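PDB 1SZ9: PCF11 protein, which binds the carboxy-terminal domain of RNA polymerase II through its CTD-interacting domain, probably coupling transcription to 3'-end processing of mRNA. Local coordinates for residues E6-D11 with E35-C40; Y43-I48 with I80-N85; R92-V97 with T103-M108. All coordinates share one frame; numbering follows the deposited sequence.

Contact 1: E6-D11 with E35-C40; sequences EVIVKD and EENISC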
ATOM      1  N   GLU A   6     -21.454  -5.794   3.952  1.00 47.15           N
ATOM      2  CA  GLU A   6     -21.021  -5.907   5.337  1.00 47.30           C
ATOM      3  C   GLU A   6     -20.176  -7.166   5.551  1.00 44.06           C
ATOM      4  O   GLU A   6     -19.100  -7.114   6.125  1.00 43.35           O
ATOM      5  CB  GLU A   6     -22.253  -5.947   6.249  1.00 50.02           C
ATOM      6  CG  GLU A   6     -21.949  -6.180   7.713  1.00 56.72           C
ATOM      7  CD  GLU A   6     -22.432  -5.041   8.590  1.00 60.27           C
ATOM      8  OE1 GLU A   6     -23.611  -4.643   8.450  1.00 62.26           O
ATOM      9  OE2 GLU A   6     -21.634  -4.548   9.419  1.00 62.76           O
ATOM     10  N   VAL A   7     -20.685  -8.298   5.084  1.00 42.26           N
ATOM     11  CA  VAL A   7     -19.996  -9.563   5.216  1.00 40.97           C
ATOM     12  C   VAL A   7     -18.639  -9.547   4.500  1.00 39.82           C
ATOM     13  O   VAL A   7     -17.624  -9.969   5.063  1.00 36.16           O
ATOM     14  CB  VAL A   7     -20.857 -10.715   4.646  1.00 41.74           C
ATOM     15  CG1 VAL A   7     -20.044 -12.000   4.583  1.00 39.82           C
ATOM     16  CG2 VAL A   7     -22.084 -10.920   5.525  1.00 43.19           C
ATOM     17  N   ILE A   8     -18.625  -9.074   3.257  1.00 37.19           N
ATOM     18  CA  ILE A   8     -17.382  -9.018   2.502  1.00 36.70           C
ATOM     19  C   ILE A   8     -16.353  -8.091   3.168  1.00 33.55           C
ATOM     20  O   ILE A   8     -15.181  -8.436   3.283  1.00 31.25           O
ATOM     21  CB  ILE A   8     -17.637  -8.555   1.052  1.00 37.59           C
ATOM     22  CG1 ILE A   8     -18.627  -9.518   0.384  1.00 39.36           C
ATOM     23  CG2 ILE A   8     -16.309  -8.535   0.260  1.00 35.88           C
ATOM     24  CD1 ILE A   8     -19.158  -9.041  -0.960  1.00 44.13           C
ATOM     25  N   VAL A   9     -16.797  -6.925   3.613  1.00 31.92           N
ATOM     26  CA  VAL A   9     -15.891  -5.984   4.252  1.00 33.72           C
ATOM     27  C   VAL A   9     -15.340  -6.539   5.565  1.00 35.80           C
ATOM     28  O   VAL A   9     -14.146  -6.405   5.842  1.00 34.07           O
ATOM     29  CB  VAL A   9     -16.581  -4.612   4.489  1.00 33.75           C
ATOM     30  CG1 VAL A   9     -15.717  -3.718   5.379  1.00 33.65           C
ATOM     31  CG2 VAL A   9     -16.816  -3.915   3.149  1.00 31.90           C
ATOM     32  N   LYS A  10     -16.196  -7.177   6.368  1.00 36.25           N
ATOM     33  CA  LYS A  10     -15.739  -7.739   7.640  1.00 38.13           C
ATOM     34  C   LYS A  10     -14.747  -8.864   7.391  1.00 37.01           C
ATOM     35  O   LYS A  10     -13.791  -9.047   8.135  1.00 35.81           O
ATOM     36  CB  LYS A  10     -16.916  -8.266   8.462  1.00 38.76           C
ATOM     37  CG  LYS A  10     -17.690  -7.181   9.174  1.00 43.51           C
ATOM     38  CD  LYS A  10     -18.825  -7.760  10.002  1.00 45.40           C
ATOM     39  CE  LYS A  10     -19.529  -6.674  10.798  1.00 45.33           C
ATOM     40  NZ  LYS A  10     -20.662  -7.247  11.586  1.00 47.66           N
ATOM     41  N   ASP A  11     -14.990  -9.616   6.332  1.00 37.02           N
ATOM     42  CA  ASP A  11     -14.125 -10.719   5.965  1.00 37.27           C
ATOM     43  C   ASP A  11     -12.764 -10.147   5.539  1.00 36.23           C
ATOM     44  O   ASP A  11     -11.716 -10.712   5.878  1.00 35.14           O
ATOM     45  CB  ASP A  11     -14.797 -11.511   4.832  1.00 42.49           C
ATOM     46  CG  ASP A  11     -13.959 -12.680   4.333  1.00 47.35           C
ATOM     47  OD1 ASP A  11     -13.488 -13.505   5.149  1.00 50.74           O
ATOM     48  OD2 ASP A  11     -13.788 -12.787   3.100  1.00 52.07           O
ATOM     49  N   GLU A  35     -10.127  -7.630  -6.345  1.00 25.57           N
ATOM     50  CA  GLU A  35     -10.434  -7.821  -7.765  1.00 28.86           C
ATOM     51  C   GLU A  35     -11.916  -8.183  -7.962  1.00 31.12           C
ATOM     52  O   GLU A  35     -12.585  -7.692  -8.869  1.00 32.02           O
ATOM     53  CB  GLU A  35      -9.550  -8.956  -8.315  1.00 29.47           C
ATOM     54  CG  GLU A  35      -9.887  -9.493  -9.715  1.00 32.15           C
ATOM     55  CD  GLU A  35      -9.219  -8.702 -10.842  1.00 34.05           C
ATOM     56  OE1 GLU A  35      -8.107  -8.191 -10.642  1.00 36.28           O
ATOM     57  OE2 GLU A  35      -9.788  -8.614 -11.944  1.00 35.35           O
ATOM     58  N   GLU A  36     -12.426  -9.031  -7.086  1.00 30.94           N
ATOM     59  CA  GLU A  36     -13.796  -9.509  -7.179  1.00 31.98           C
ATOM     60  C   GLU A  36     -14.873  -8.630  -6.567  1.00 31.26           C
ATOM     61  O   GLU A  36     -16.056  -8.843  -6.804  1.00 30.87           O
ATOM     62  CB  GLU A  36     -13.871 -10.893  -6.548  1.00 33.34           C
ATOM     63  CG  GLU A  36     -13.176 -11.966  -7.345  1.00 39.00           C
ATOM     64  CD  GLU A  36     -12.816 -13.163  -6.492  1.00 42.91           C
ATOM     65  OE1 GLU A  36     -13.568 -13.475  -5.538  1.00 44.99           O
ATOM     66  OE2 GLU A  36     -11.781 -13.802  -6.781  1.00 46.54           O
ATOM     67  N   ASN A  37     -14.478  -7.635  -5.789  1.00 29.62           N
ATOM     68  CA  ASN A  37     -15.460  -6.793  -5.142  1.00 27.58           C
ATOM     69  C   ASN A  37     -15.156  -5.320  -5.301  1.00 29.01           C
ATOM     70  O   ASN A  37     -15.187  -4.565  -4.331  1.00 32.15           O
ATOM     71  CB  ASN A  37     -15.531  -7.171  -3.661  1.00 27.79           C
ATOM     72  CG  ASN A  37     -15.912  -8.628  -3.460  1.00 31.26           C
ATOM     73  OD1 ASN A  37     -17.093  -8.968  -3.442  1.00 27.63           O
ATOM     74  ND2 ASN A  37     -14.907  -9.504  -3.343  1.00 29.89           N
ATOM     75  N   ILE A  38     -14.864  -4.908  -6.528  1.00 28.00           N
ATOM     76  CA  ILE A  38     -14.559  -3.522  -6.778  1.00 30.18           C
ATOM     77  C   ILE A  38     -15.629  -2.594  -6.221  1.00 31.66           C
ATOM     78  O   ILE A  38     -15.351  -1.450  -5.879  1.00 30.61           O
ATOM     79  CB  ILE A  38     -14.348  -3.267  -8.280  1.00 29.42           C
ATOM     80  CG1 ILE A  38     -12.977  -3.829  -8.690  1.00 27.17           C
ATOM     81  CG2 ILE A  38     -14.463  -1.758  -8.586  1.00 29.46           C
ATOM     82  CD1 ILE A  38     -12.609  -3.599 -10.163  1.00 30.32           C
ATOM     83  N   SER A  39     -16.853  -3.094  -6.093  1.00 34.46           N
ATOM     84  CA  SER A  39     -17.918  -2.270  -5.544  1.00 36.87           C
ATOM     85  C   SER A  39     -17.616  -1.880  -4.088  1.00 36.27           C
ATOM     86  O   SER A  39     -18.192  -0.920  -3.567  1.00 36.09           O
ATOM     87  CB  SER A  39     -19.259  -3.014  -5.639  1.00 40.45           C
ATOM     88  OG  SER A  39     -19.097  -4.401  -5.363  1.00 46.32           O
ATOM     89  N   CYS A  40     -16.712  -2.616  -3.436  1.00 33.11           N
ATOM     90  CA  CYS A  40     -16.340  -2.331  -2.040  1.00 33.18           C
ATOM     91  C   CYS A  40     -14.965  -1.686  -1.938  1.00 31.39           C
ATOM     92  O   CYS A  40     -14.403  -1.581  -0.844  1.00 30.24           O
ATOM     93  CB  CYS A  40     -16.301  -3.622  -1.208  1.00 35.05           C
ATOM     94  SG  CYS A  40     -17.868  -4.496  -1.014  1.00 39.15           S
TER
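The side-chain amide of Asn37 is held at its nitrogen, where ND2 bonds to Leu33 O, back in the helix it has just left, while OD1 and CG face Ile8. The contact belongs to the all-helical, ARM-like stack of the CID domain: here helix 3-16 packs on the link between helix 24-36 and helix 41-54. Ile8 is the main bump. Its CD1 methyl comes within 3.2 Å of Asn37 OD1, which is tight packing with no bond implied. The other branch, CG2, stands anti to the backbone N (CG1 has chi1 -58°), and this turns it against the amide, 3.7 Å from Asn37 CG. It lies at similar range from both outer atoms of the group, 3.8 Å from Asn37 OD1 and 4.0 Å from Asn37 ND2, so it leans on the whole amide. The bond from ND2 to Leu33 should steady that amide against turning under the isoleucine. Phe44 of helix 41-54 touches both Ile8 and Asn37. The next residue, Val9, adds a looser apolar touch, its CG2 4.3 Å from Cys40 SG.

Contact 2: Y43-I48 with I80-N85; sequences YFVDAI and IYFSRN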
ATOM      1  N   TYR A  43     -13.986   0.713   0.815  1.00 31.18           N
ATOM      2  CA  TYR A  43     -13.936   0.069   2.124  1.00 32.02           C
ATOM      3  C   TYR A  43     -12.600  -0.620   2.302  1.00 29.61           C
ATOM      4  O   TYR A  43     -12.001  -0.541   3.365  1.00 27.61           O
ATOM      5  CB  TYR A  43     -15.065  -0.948   2.284  1.00 33.16           C
ATOM      6  CG  TYR A  43     -16.416  -0.286   2.360  1.00 39.31           C
ATOM      7  CD1 TYR A  43     -16.693   0.645   3.361  1.00 40.77           C
ATOM      8  CD2 TYR A  43     -17.398  -0.540   1.405  1.00 40.57           C
ATOM      9  CE1 TYR A  43     -17.901   1.309   3.407  1.00 42.67           C
ATOM     10  CE2 TYR A  43     -18.621   0.124   1.443  1.00 42.23           C
ATOM     11  CZ  TYR A  43     -18.861   1.046   2.444  1.00 44.27           C
ATOM     12  OH  TYR A  43     -20.052   1.724   2.480  1.00 48.08           O
ATOM     13  N   PHE A  44     -12.139  -1.289   1.250  1.00 29.36           N
ATOM     14  CA  PHE A  44     -10.850  -1.977   1.300  1.00 29.19           C
ATOM     15  C   PHE A  44      -9.716  -0.950   1.433  1.00 27.91           C
ATOM     16  O   PHE A  44      -8.767  -1.159   2.178  1.00 27.11           O
ATOM     17  CB  PHE A  44     -10.654  -2.835   0.045  1.00 25.86           C
ATOM     18  CG  PHE A  44     -11.699  -3.907  -0.127  1.00 26.34           C
ATOM     19  CD1 PHE A  44     -12.435  -4.365   0.960  1.00 24.53           C
ATOM     20  CD2 PHE A  44     -11.921  -4.488  -1.374  1.00 28.36           C
ATOM     21  CE1 PHE A  44     -13.380  -5.394   0.813  1.00 25.91           C
ATOM     22  CE2 PHE A  44     -12.861  -5.517  -1.533  1.00 28.02           C
ATOM     23  CZ  PHE A  44     -13.592  -5.968  -0.430  1.00 25.98           C
ATOM     24  N   VAL A  45      -9.817   0.168   0.724  1.00 27.82           N
ATOM     25  CA  VAL A  45      -8.778   1.189   0.836  1.00 25.44           C
ATOM     26  C   VAL A  45      -8.682   1.722   2.266  1.00 26.43           C
ATOM     27  O   VAL A  45      -7.593   1.818   2.838  1.00 23.79           O
ATOM     28  CB  VAL A  45      -9.034   2.355  -0.143  1.00 25.94           C
ATOM     29  CG1 VAL A  45      -8.086   3.525   0.159  1.00 25.23           C
ATOM     30  CG2 VAL A  45      -8.803   1.868  -1.568  1.00 25.26           C
ATOM     31  N   ASP A  46      -9.822   2.052   2.866  1.00 28.57           N
ATOM     32  CA  ASP A  46      -9.794   2.583   4.225  1.00 28.26           C
ATOM     33  C   ASP A  46      -9.300   1.565   5.230  1.00 26.12           C
ATOM     34  O   ASP A  46      -8.601   1.908   6.170  1.00 26.01           O
ATOM     35  CB  ASP A  46     -11.166   3.103   4.635  1.00 33.49           C
ATOM     36  CG  ASP A  46     -11.526   4.392   3.919  1.00 38.68           C
ATOM     37  OD1 ASP A  46     -10.597   5.129   3.492  1.00 40.30           O
ATOM     38  OD2 ASP A  46     -12.733   4.671   3.799  1.00 41.27           O
ATOM     39  N   ALA A  47      -9.652   0.305   5.021  1.00 25.82           N
ATOM     40  CA  ALA A  47      -9.202  -0.755   5.911  1.00 24.01           C
ATOM     41  C   ALA A  47      -7.662  -0.860   5.856  1.00 25.14           C
ATOM     42  O   ALA A  47      -7.001  -0.960   6.885  1.00 23.37           O
ATOM     43  CB  ALA A  47      -9.831  -2.072   5.494  1.00 21.93           C
ATOM     44  N   ILE A  48      -7.093  -0.828   4.651  1.00 24.95           N
ATOM     45  CA  ILE A  48      -5.648  -0.926   4.517  1.00 24.80           C
ATOM     46  C   ILE A  48      -4.932   0.314   5.058  1.00 23.34           C
ATOM     47  O   ILE A  48      -3.939   0.181   5.757  1.00 21.42           O
ATOM     48  CB  ILE A  48      -5.251  -1.198   3.045  1.00 25.64           C
ATOM     49  CG1 ILE A  48      -5.645  -2.629   2.685  1.00 27.51           C
ATOM     50  CG2 ILE A  48      -3.731  -1.060   2.842  1.00 24.29           C
ATOM     51  CD1 ILE A  48      -5.416  -2.973   1.254  1.00 30.71           C
ATOM     52  N   ILE A  80      -6.039   4.784  -8.145  1.00 29.45           N
ATOM     53  CA  ILE A  80      -6.572   6.135  -8.026  1.00 28.87           C
ATOM     54  C   ILE A  80      -6.874   6.461  -6.572  1.00 28.27           C
ATOM     55  O   ILE A  80      -6.426   7.482  -6.053  1.00 28.12           O
ATOM     56  CB  ILE A  80      -7.870   6.299  -8.871  1.00 32.76           C
ATOM     57  CG1 ILE A  80      -7.538   6.132 -10.359  1.00 33.08           C
ATOM     58  CG2 ILE A  80      -8.505   7.660  -8.621  1.00 30.04           C
ATOM     59  CD1 ILE A  80      -8.760   6.030 -11.252  1.00 34.57           C
ATOM     60  N   TYR A  81      -7.622   5.587  -5.909  1.00 27.09           N
ATOM     61  CA  TYR A  81      -7.983   5.815  -4.516  1.00 26.59           C
ATOM     62  C   TYR A  81      -6.812   5.912  -3.537  1.00 27.36           C
ATOM     63  O   TYR A  81      -6.794   6.813  -2.712  1.00 26.03           O
ATOM     64  CB  TYR A  81      -8.953   4.739  -4.036  1.00 29.53           C
ATOM     65  CG  TYR A  81     -10.277   4.711  -4.777  1.00 34.18           C
ATOM     66  CD1 TYR A  81     -10.575   5.654  -5.774  1.00 35.29           C
ATOM     67  CD2 TYR A  81     -11.230   3.737  -4.482  1.00 34.82           C
ATOM     68  CE1 TYR A  81     -11.793   5.623  -6.461  1.00 37.46           C
ATOM     69  CE2 TYR A  81     -12.449   3.692  -5.155  1.00 38.78           C
ATOM     70  CZ  TYR A  81     -12.724   4.635  -6.146  1.00 40.81           C
ATOM     71  OH  TYR A  81     -13.916   4.568  -6.826  1.00 42.02           O
ATOM     72  N   PHE A  82      -5.852   4.982  -3.605  1.00 25.66           N
ATOM     73  CA  PHE A  82      -4.692   5.020  -2.696  1.00 23.04           C
ATOM     74  C   PHE A  82      -3.783   6.225  -2.962  1.00 23.36           C
ATOM     75  O   PHE A  82      -3.040   6.641  -2.073  1.00 23.21           O
ATOM     76  CB  PHE A  82      -3.844   3.742  -2.821  1.00 18.78           C
ATOM     77  CG  PHE A  82      -4.400   2.563  -2.081  1.00 20.31           C
ATOM     78  CD1 PHE A  82      -4.563   2.609  -0.682  1.00 21.83           C
ATOM     79  CD2 PHE A  82      -4.732   1.384  -2.764  1.00 16.78           C
ATOM     80  CE1 PHE A  82      -5.042   1.495   0.031  1.00 20.12           C
ATOM     81  CE2 PHE A  82      -5.209   0.278  -2.065  1.00 18.92           C
ATOM     82  CZ  PHE A  82      -5.364   0.330  -0.662  1.00 19.27           C
ATOM     83  N   SER A  83      -3.831   6.775  -4.180  1.00 23.11           N
ATOM     84  CA  SER A  83      -2.987   7.929  -4.524  1.00 25.61           C
ATOM     85  C   SER A  83      -3.249   9.136  -3.637  1.00 26.46           C
ATOM     86  O   SER A  83      -2.342   9.925  -3.399  1.00 24.70           O
ATOM     87  CB  SER A  83      -3.201   8.399  -5.975  1.00 27.24           C
ATOM     88  OG  SER A  83      -2.599   7.522  -6.908  1.00 34.30           O
ATOM     89  N   ARG A  84      -4.485   9.286  -3.170  1.00 27.20           N
ATOM     90  CA  ARG A  84      -4.817  10.449  -2.364  1.00 29.08           C
ATOM     91  C   ARG A  84      -4.035  10.624  -1.070  1.00 27.14           C
ATOM     92  O   ARG A  84      -3.580  11.728  -0.775  1.00 24.91           O
ATOM     93  CB  ARG A  84      -6.318  10.496  -2.046  1.00 31.57           C
ATOM     94  CG  ARG A  84      -6.683  11.764  -1.256  1.00 34.08           C
ATOM     95  CD  ARG A  84      -8.162  12.053  -1.306  1.00 36.30           C
ATOM     96  NE  ARG A  84      -8.647  12.068  -2.684  1.00 36.33           N
ATOM     97  CZ  ARG A  84      -9.912  11.845  -3.010  1.00 37.39           C
ATOM     98  NH1 ARG A  84     -10.797  11.608  -2.049  1.00 35.17           N
ATOM     99  NH2 ARG A  84     -10.283  11.803  -4.287  1.00 35.49           N
ATOM    100  N   ASN A  85      -3.888   9.559  -0.286  1.00 26.11           N
ATOM    101  CA  ASN A  85      -3.145   9.687   0.964  1.00 25.68           C
ATOM    102  C   ASN A  85      -1.776   9.002   0.923  1.00 24.67           C
ATOM    103  O   ASN A  85      -1.077   8.966   1.922  1.00 22.82           O
ATOM    104  CB  ASN A  85      -3.977   9.141   2.145  1.00 24.88           C
ATOM    105  CG  ASN A  85      -5.348   9.808   2.252  1.00 28.46           C
ATOM    106  OD1 ASN A  85      -5.500  10.976   1.923  1.00 27.91           O
ATOM    107  ND2 ASN A  85      -6.344   9.063   2.718  1.00 29.04           N
TER
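Val45 pushes its forked side chain into the hollow between Tyr81 and the ring of Phe82, and the Phe82 ring in turn fits against the ridge that Val45 and Ile48 make one helical turn apart. This is helix-on-helix packing inside the ARM-like CID fold, where helix 41-54 meets the short helix 78-83. The closest backbone approach is Val45 to Phe82, CA to CA 6.6 Å. The two prongs of Val45 do different work. CG2 sits over one face of the Phe82 ring in a CH-pi contact, 4.0 Å from the centroid and 14° off the ring normal, and the same methyl also rests 3.8 Å from Tyr81 CB, at the edge of the tyrosine ring. CG1, turned anti to the backbone N (chi1 170°), lies over the same face of Phe82, nearer its margin, 3.7 Å from Phe82 CE1. The valine and phenylalanine side chains run antiparallel to each other, far enough for Phe82 CZ to lie 3.8 Å from Val45 CA. Ile48 takes the ring from another quarter, crossing it at about a right angle, with CB and CG2 also close to its outer carbons. Leu67 and Cys71 of helix 57-73, together with Phe123, also touch Phe82, and Leu67 touches Ile48 as well. With Phe82 cut back to an alanine, the Val45 methyls would probably lose the ring face they rest on, and a gap would open among Val45, Ile48 and Leu67. A bond from Asn85 ND2 to Glu49 OE1 also ties residues 80-85 to helix 41-54. At the ring edge, near its plane, lies Ile48 CD1, 3.8 Å from Phe82 CZ.

Contact 3: R92-V97 with T103-M108; sequences RTYLLV and TKLINM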
ATOM      1  N   ARG A  92       4.775   9.125   6.832  1.00 24.13           N
ATOM      2  CA  ARG A  92       4.546   8.866   8.253  1.00 27.31           C
ATOM      3  C   ARG A  92       5.063   7.493   8.646  1.00 24.10           C
ATOM      4  O   ARG A  92       5.677   7.344   9.701  1.00 22.30           O
ATOM      5  CB  ARG A  92       3.053   8.990   8.600  1.00 30.97           C
ATOM      6  CG  ARG A  92       2.599  10.443   8.692  1.00 40.41           C
ATOM      7  CD  ARG A  92       1.088  10.600   8.616  1.00 45.72           C
ATOM      8  NE  ARG A  92       0.721  11.999   8.390  1.00 50.61           N
ATOM      9  CZ  ARG A  92      -0.496  12.416   8.045  1.00 51.78           C
ATOM     10  NH1 ARG A  92      -1.486  11.543   7.882  1.00 52.87           N
ATOM     11  NH2 ARG A  92      -0.717  13.710   7.846  1.00 51.71           N
ATOM     12  N   THR A  93       4.833   6.498   7.791  1.00 19.25           N
ATOM     13  CA  THR A  93       5.300   5.146   8.074  1.00 19.79           C
ATOM     14  C   THR A  93       6.822   5.106   8.115  1.00 20.04           C
ATOM     15  O   THR A  93       7.412   4.557   9.037  1.00 18.55           O
ATOM     16  CB  THR A  93       4.791   4.149   6.999  1.00 20.87           C
ATOM     17  OG1 THR A  93       3.369   4.135   7.040  1.00 21.31           O
ATOM     18  CG2 THR A  93       5.307   2.706   7.251  1.00 17.70           C
ATOM     19  N   TYR A  94       7.442   5.698   7.100  1.00 21.95           N
ATOM     20  CA  TYR A  94       8.893   5.743   6.985  1.00 21.87           C
ATOM     21  C   TYR A  94       9.522   6.341   8.248  1.00 23.01           C
ATOM     22  O   TYR A  94      10.534   5.851   8.752  1.00 22.52           O
ATOM     23  CB  TYR A  94       9.284   6.588   5.757  1.00 20.30           C
ATOM     24  CG  TYR A  94      10.757   6.513   5.412  1.00 19.58           C
ATOM     25  CD1 TYR A  94      11.699   7.230   6.145  1.00 19.71           C
ATOM     26  CD2 TYR A  94      11.210   5.712   4.356  1.00 19.59           C
ATOM     27  CE1 TYR A  94      13.063   7.163   5.838  1.00 21.28           C
ATOM     28  CE2 TYR A  94      12.586   5.625   4.045  1.00 19.27           C
ATOM     29  CZ  TYR A  94      13.496   6.355   4.788  1.00 19.50           C
ATOM     30  OH  TYR A  94      14.833   6.299   4.500  1.00 19.51           O
ATOM     31  N   LEU A  95       8.906   7.401   8.758  1.00 22.49           N
ATOM     32  CA  LEU A  95       9.408   8.072   9.955  1.00 23.08           C
ATOM     33  C   LEU A  95       9.224   7.256  11.232  1.00 23.28           C
ATOM     34  O   LEU A  95       9.843   7.555  12.265  1.00 23.20           O
ATOM     35  CB  LEU A  95       8.713   9.437  10.105  1.00 20.40           C
ATOM     36  CG  LEU A  95       9.058  10.429   8.981  1.00 20.69           C
ATOM     37  CD1 LEU A  95       8.197  11.663   9.090  1.00 22.89           C
ATOM     38  CD2 LEU A  95      10.558  10.794   9.052  1.00 18.42           C
ATOM     39  N   LEU A  96       8.394   6.219  11.153  1.00 24.32           N
ATOM     40  CA  LEU A  96       8.101   5.383  12.322  1.00 25.28           C
ATOM     41  C   LEU A  96       8.617   3.958  12.282  1.00 24.92           C
ATOM     42  O   LEU A  96       8.277   3.147  13.144  1.00 25.99           O
ATOM     43  CB  LEU A  96       6.585   5.387  12.592  1.00 27.26           C
ATOM     44  CG  LEU A  96       5.992   6.746  13.054  1.00 29.27           C
ATOM     45  CD1 LEU A  96       4.461   6.690  13.085  1.00 29.41           C
ATOM     46  CD2 LEU A  96       6.541   7.114  14.440  1.00 27.43           C
ATOM     47  N   VAL A  97       9.441   3.627  11.294  1.00 23.32           N
ATOM     48  CA  VAL A  97       9.967   2.264  11.242  1.00 22.36           C
ATOM     49  C   VAL A  97      11.484   2.253  11.240  1.00 23.57           C
ATOM     50  O   VAL A  97      12.130   3.280  11.014  1.00 23.49           O
ATOM     51  CB  VAL A  97       9.449   1.487  10.007  1.00 23.13           C
ATOM     52  CG1 VAL A  97       7.910   1.402  10.064  1.00 21.49           C
ATOM     53  CG2 VAL A  97       9.938   2.164   8.708  1.00 20.22           C
ATOM     54  N   THR A 103      14.686   0.435   3.892  1.00 20.03           N
ATOM     55  CA  THR A 103      15.232   0.022   2.591  1.00 20.91           C
ATOM     56  C   THR A 103      14.160  -0.742   1.831  1.00 20.28           C
ATOM     57  O   THR A 103      14.116  -0.690   0.612  1.00 21.45           O
ATOM     58  CB  THR A 103      16.492  -0.904   2.706  1.00 20.67           C
ATOM     59  OG1 THR A 103      16.130  -2.134   3.351  1.00 21.91           O
ATOM     60  CG2 THR A 103      17.602  -0.210   3.480  1.00 20.87           C
ATOM     61  N   LYS A 104      13.302  -1.463   2.552  1.00 21.66           N
ATOM     62  CA  LYS A 104      12.215  -2.199   1.902  1.00 20.46           C
ATOM     63  C   LYS A 104      11.161  -1.224   1.367  1.00 22.23           C
ATOM     64  O   LYS A 104      10.642  -1.413   0.259  1.00 20.58           O
ATOM     65  CB  LYS A 104      11.614  -3.223   2.874  1.00 23.46           C
ATOM     66  CG  LYS A 104      12.443  -4.515   2.896  1.00 25.89           C
ATOM     67  CD  LYS A 104      12.378  -5.236   4.209  1.00 31.89           C
ATOM     68  CE  LYS A 104      13.010  -6.646   4.088  1.00 33.01           C
ATOM     69  NZ  LYS A 104      14.020  -6.780   2.990  1.00 28.92           N
ATOM     70  N   LEU A 105      10.860  -0.169   2.132  1.00 18.61           N
ATOM     71  CA  LEU A 105       9.906   0.849   1.655  1.00 19.04           C
ATOM     72  C   LEU A 105      10.508   1.558   0.439  1.00 19.34           C
ATOM     73  O   LEU A 105       9.797   1.962  -0.473  1.00 18.80           O
ATOM     74  CB  LEU A 105       9.639   1.907   2.723  1.00 16.94           C
ATOM     75  CG  LEU A 105       8.847   1.447   3.952  1.00 17.65           C
ATOM     76  CD1 LEU A 105       8.846   2.561   4.972  1.00 17.01           C
ATOM     77  CD2 LEU A 105       7.423   1.050   3.537  1.00 18.57           C
ATOM     78  N   ILE A 106      11.829   1.705   0.432  1.00 18.31           N
ATOM     79  CA  ILE A 106      12.487   2.393  -0.676  1.00 19.57           C
ATOM     80  C   ILE A 106      12.431   1.563  -1.956  1.00 19.25           C
ATOM     81  O   ILE A 106      12.144   2.085  -3.034  1.00 17.29           O
ATOM     82  CB  ILE A 106      13.964   2.728  -0.304  1.00 20.87           C
ATOM     83  CG1 ILE A 106      13.968   3.807   0.795  1.00 18.70           C
ATOM     84  CG2 ILE A 106      14.777   3.174  -1.571  1.00 18.80           C
ATOM     85  CD1 ILE A 106      15.304   3.907   1.553  1.00 17.59           C
ATOM     86  N   ASN A 107      12.721   0.270  -1.839  1.00 20.69           N
ATOM     87  CA  ASN A 107      12.681  -0.602  -3.006  1.00 20.69           C
ATOM     88  C   ASN A 107      11.261  -0.649  -3.557  1.00 22.28           C
ATOM     89  O   ASN A 107      11.054  -0.618  -4.769  1.00 21.74           O
ATOM     90  CB  ASN A 107      13.190  -2.001  -2.637  1.00 18.66           C
ATOM     91  CG  ASN A 107      14.704  -2.016  -2.435  1.00 23.38           C
ATOM     92  OD1 ASN A 107      15.383  -1.076  -2.839  1.00 23.14           O
ATOM     93  ND2 ASN A 107      15.230  -3.067  -1.820  1.00 23.69           N
ATOM     94  N   MET A 108      10.283  -0.688  -2.654  1.00 20.52           N
ATOM     95  CA  MET A 108       8.885  -0.719  -3.065  1.00 21.85           C
ATOM     96  C   MET A 108       8.548   0.537  -3.869  1.00 20.09           C
ATOM     97  O   MET A 108       7.873   0.462  -4.905  1.00 21.23           O
ATOM     98  CB  MET A 108       7.972  -0.831  -1.835  1.00 19.67           C
ATOM     99  CG  MET A 108       6.474  -0.745  -2.140  1.00 22.51           C
ATOM    100  SD  MET A 108       5.525  -0.822  -0.590  1.00 22.43           S
ATOM    101  CE  MET A 108       5.966   0.846   0.127  1.00 22.58           C
TER
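Leu105 CD1 is the central methyl of this contact, meeting three residues of the opposing segment. It lies 3.8 Å from Tyr94 CA, and it meets Val97 CG2 tip to tip at 3.9 Å. Thr93 CG2 is the more distant neighbour, 4.2 Å from Leu105 CD1. Beside this cluster the Tyr94 ring reaches along to Ile106: with CG anti to the backbone N (chi1 -170°), the ring swings across so that Ile106 CG1 lies at its edge, in plane, 4.0 Å from Tyr94 CE2. The Ile106 CD1 methyl carries on to the phenol end, 3.8 Å from Tyr94 OH. The setting is an antiparallel helical hairpin, helix 86-95 turning back into helix 99-112 within the CID fold. Farther out, Phe134 of helix 125-137 stacks edge-to-face on Tyr94, and Arg102 NE bonds to Tyr94 O near the C-terminal end of helix 86-95. Thr93 turns OG1 back to Leu89 O in its own helix, which leaves its methyl for Leu105. With methyls and an aromatic ring doing the touching, the contact between the two segments rests on apolar fit, and the Arg102 bond adds a polar tie between the same two helices.

In the fold
The three contacts sit at successive places along the helical stack, and their chemistry differs with depth. Contact 2, centred about 8 Å from the centre of the chain, and contact 3, about 11 Å away on the opposite side, are buried and apolar, each built on aromatic rings and branched aliphatics. Contact 1 lies farther out, about 17 Å from the centre, partly exposed, and mixes an amide with aliphatic groups. It touches contact 2 directly: Val9 CG2 is 3.6 Å from Tyr43 CB, and Ile8 CG2 is 3.8 Å from Phe44 CZ, so helix 41-54 serves both. Contacts 1 and 3 lie about 28 Å apart between centres. Both join neighbours in the chain, whereas contact 2 skips helix 57-73.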